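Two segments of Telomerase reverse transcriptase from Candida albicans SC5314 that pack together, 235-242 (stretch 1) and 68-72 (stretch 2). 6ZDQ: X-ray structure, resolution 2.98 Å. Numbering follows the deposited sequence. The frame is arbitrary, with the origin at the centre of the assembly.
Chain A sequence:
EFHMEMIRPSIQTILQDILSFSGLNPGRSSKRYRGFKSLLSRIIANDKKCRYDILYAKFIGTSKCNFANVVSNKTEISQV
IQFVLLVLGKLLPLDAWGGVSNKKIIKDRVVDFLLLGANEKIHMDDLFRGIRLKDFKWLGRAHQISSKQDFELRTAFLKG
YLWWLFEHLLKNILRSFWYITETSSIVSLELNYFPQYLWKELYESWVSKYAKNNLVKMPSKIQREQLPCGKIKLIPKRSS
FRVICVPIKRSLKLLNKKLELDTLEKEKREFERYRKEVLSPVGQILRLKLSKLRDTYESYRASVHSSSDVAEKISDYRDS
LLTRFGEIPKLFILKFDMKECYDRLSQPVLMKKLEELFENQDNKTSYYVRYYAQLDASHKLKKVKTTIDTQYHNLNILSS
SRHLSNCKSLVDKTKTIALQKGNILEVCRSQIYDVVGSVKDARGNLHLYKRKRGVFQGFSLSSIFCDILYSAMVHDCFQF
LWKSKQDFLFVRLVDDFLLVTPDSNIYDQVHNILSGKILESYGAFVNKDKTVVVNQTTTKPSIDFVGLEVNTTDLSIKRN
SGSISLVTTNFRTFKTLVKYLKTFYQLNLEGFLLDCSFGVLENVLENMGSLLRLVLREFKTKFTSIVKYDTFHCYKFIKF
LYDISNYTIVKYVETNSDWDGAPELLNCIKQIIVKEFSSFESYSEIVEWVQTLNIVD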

# COMPACT_ATOMS: atom_id res chain seq x y z
N ILE A 235 -0.73 2.79 13.55
CA ILE A 235 0.04 3.15 12.35
C ILE A 235 0.41 4.63 12.43
O ILE A 235 -0.48 5.50 12.37
CB ILE A 235 -0.76 2.86 11.07
CG1 ILE A 235 -1.12 1.37 10.99
CG2 ILE A 235 0.04 3.27 9.85
CD1 ILE A 235 0.07 0.46 10.85
N PRO A 236 1.69 4.97 12.57
CA PRO A 236 2.09 6.38 12.68
C PRO A 236 2.15 7.05 11.32
O PRO A 236 2.84 6.57 10.41
CB PRO A 236 3.48 6.31 13.33
CG PRO A 236 4.03 4.99 12.85
CD PRO A 236 2.84 4.06 12.70
N LYS A 237 1.42 8.16 11.16
CA LYS A 237 1.31 8.72 9.81
C LYS A 237 2.52 9.57 9.44
O LYS A 237 3.27 9.23 8.52
CB LYS A 237 0.02 9.56 9.72
CG LYS A 237 -1.22 8.83 10.19
CD LYS A 237 -2.34 9.81 10.55
CE LYS A 237 -2.68 10.70 9.37
NZ LYS A 237 -3.74 11.69 9.72
N ARG A 238 2.73 10.70 10.14
CA ARG A 238 4.05 11.32 10.24
C ARG A 238 4.41 11.79 11.64
O ARG A 238 5.60 11.94 11.93
CB ARG A 238 4.17 12.50 9.27
CG ARG A 238 4.34 12.10 7.82
CD ARG A 238 4.63 13.30 6.93
NE ARG A 238 3.61 14.33 7.06
CZ ARG A 238 2.52 14.41 6.30
NH1 ARG A 238 2.30 13.51 5.35
NH2 ARG A 238 1.64 15.39 6.49
N SER A 239 3.43 12.06 12.51
CA SER A 239 3.68 12.63 13.83
C SER A 239 2.77 12.08 14.91
O SER A 239 3.04 12.31 16.09
CB SER A 239 3.52 14.15 13.79
OG SER A 239 2.18 14.51 13.49
N SER A 240 1.69 11.39 14.55
CA SER A 240 0.72 10.84 15.49
C SER A 240 0.44 9.41 15.06
O SER A 240 1.09 8.87 14.16
CB SER A 240 -0.55 11.70 15.53
OG SER A 240 -1.10 11.85 14.23
N PHE A 241 -0.54 8.78 15.71
CA PHE A 241 -0.88 7.39 15.44
C PHE A 241 -2.28 7.28 14.85
O PHE A 241 -3.22 7.94 15.32
CB PHE A 241 -0.80 6.55 16.72
CG PHE A 241 0.60 6.15 17.10
CD1 PHE A 241 1.30 5.23 16.35
CD2 PHE A 241 1.20 6.69 18.23
CE1 PHE A 241 2.58 4.86 16.70
CE2 PHE A 241 2.49 6.32 18.59
CZ PHE A 241 3.18 5.40 17.82
N ARG A 242 -2.41 6.46 13.81
CA ARG A 242 -3.70 6.08 13.27
C ARG A 242 -4.09 4.72 13.81
O ARG A 242 -3.26 3.81 13.88
CB ARG A 242 -3.66 6.05 11.74
CG ARG A 242 -4.95 5.56 11.09
CD ARG A 242 -4.72 5.13 9.66
NE ARG A 242 -4.29 6.25 8.82
CZ ARG A 242 -3.85 6.11 7.57
NH1 ARG A 242 -3.78 4.91 7.02
NH2 ARG A 242 -3.48 7.18 6.87
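Stretch 2 (68-72) ANVVS

Stretch 2 (A68–S72) packs as a short turn against the hairpin formed by stretch 1, a contact between segments at least 165 residues apart in sequence that buries 274 Å² in all. In stretch 1 two strand ends, I235–P236 and F241–R242, are paired through I235 N to R242 O (2.7 Å) and R242 N to I235 O (2.6 Å), and K237 N to S240 O (3.1 Å) closes the loop K237–S240 that joins them. Stretch 2 folds into a type I beta turn from N69 to S72, with V70 (phi/psi -65/-14) and V71 (-92/-5) at its two central positions. S72 N closes the turn on N69 O at 3.0 Å; S72 OG, with chi1 m, adds a weak bond to the same N69 O at 3.4 Å. The turn thus presents V70 and V71 to the hairpin, both with CA-to-CB directed toward it. The register runs in opposite senses: S239 CA lies 5.6 Å from V71 CA, and S240 CA lies 6.2 Å from V70 CA.

V70, buried and with chi1 m (-62°), places CG2 in the contact, 3.2 Å from S239 O, 3.8 Å from S240 CA and 3.6 Å from F241 CE2. The F241 side chain leaves the backbone sideways, but chi1 m (-79°) and chi2 -70° bring the end of its ring nearer, and V70 CG2 meets that ring obliquely. V71, with chi1 m (-45°), uses both methyls: CG1 lies 3.9 Å from P236 CB and 3.7 Å from S239 CA, and V71 CG2 comes within 3.2 Å of R238 O, which V71 CG1 also approaches at 3.5 Å. P236, its ring in the C-gamma endo pucker, directs CB toward stretch 2 and so offers V71 an apolar surface beside the loop backbone.

Between these apolar contacts the hairpin loop contributes chiefly main chain. R238, S239 and S240 all point CA-to-CB away, so their backbone atoms lie against the valines; S239 and S240 both hold chi1 p, and S239 CB remains 4.3 Å from N69 OD1. N69 sets out sideways, yet chi1 t (-165°) and chi2 -15° carry its amide end closer, with OD1 4.0 Å from S239 CA. No hydrogen bond crosses between the stretches, and the approaches of valine methyls to carbonyl oxygens are van der Waals contacts. Packing therefore rests on the fit of two valines against P236, F241 and the loop backbone. K237 points away, and its extended chi2 t and chi4 t, with chi3 p between them, belong to an exposed side chain without contact to stretch 2.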

# COMPACT_ATOMS: atom_id res chain seq x y z
N ALA A 68 5.71 13.83 22.94
CA ALA A 68 5.35 14.97 22.11
C ALA A 68 5.35 14.60 20.63
O ALA A 68 4.33 14.70 19.95
CB ALA A 68 6.31 16.14 22.38
N ASN A 69 6.50 14.16 20.13
CA ASN A 69 6.62 13.62 18.77
C ASN A 69 6.76 12.11 18.92
O ASN A 69 7.87 11.58 19.06
CB ASN A 69 7.81 14.24 18.04
CG ASN A 69 7.76 14.00 16.54
OD1 ASN A 69 7.01 13.15 16.07
ND2 ASN A 69 8.56 14.76 15.80
N VAL A 70 5.63 11.41 18.88
CA VAL A 70 5.61 9.98 19.15
C VAL A 70 6.35 9.16 18.11
O VAL A 70 6.63 7.98 18.35
CB VAL A 70 4.15 9.47 19.26
CG1 VAL A 70 3.44 10.16 20.42
CG2 VAL A 70 3.41 9.71 17.96
N VAL A 71 6.68 9.74 16.95
CA VAL A 71 7.43 9.00 15.93
C VAL A 71 8.93 9.20 16.05
O VAL A 71 9.69 8.56 15.31
CB VAL A 71 6.99 9.40 14.51
CG1 VAL A 71 5.47 9.47 14.42
CG2 VAL A 71 7.62 10.72 14.10
N SER A 72 9.39 10.07 16.96
CA SER A 72 10.82 10.27 17.14
C SER A 72 11.50 9.08 17.81
O SER A 72 12.72 8.95 17.73
CB SER A 72 11.07 11.54 17.95
OG SER A 72 10.54 12.68 17.28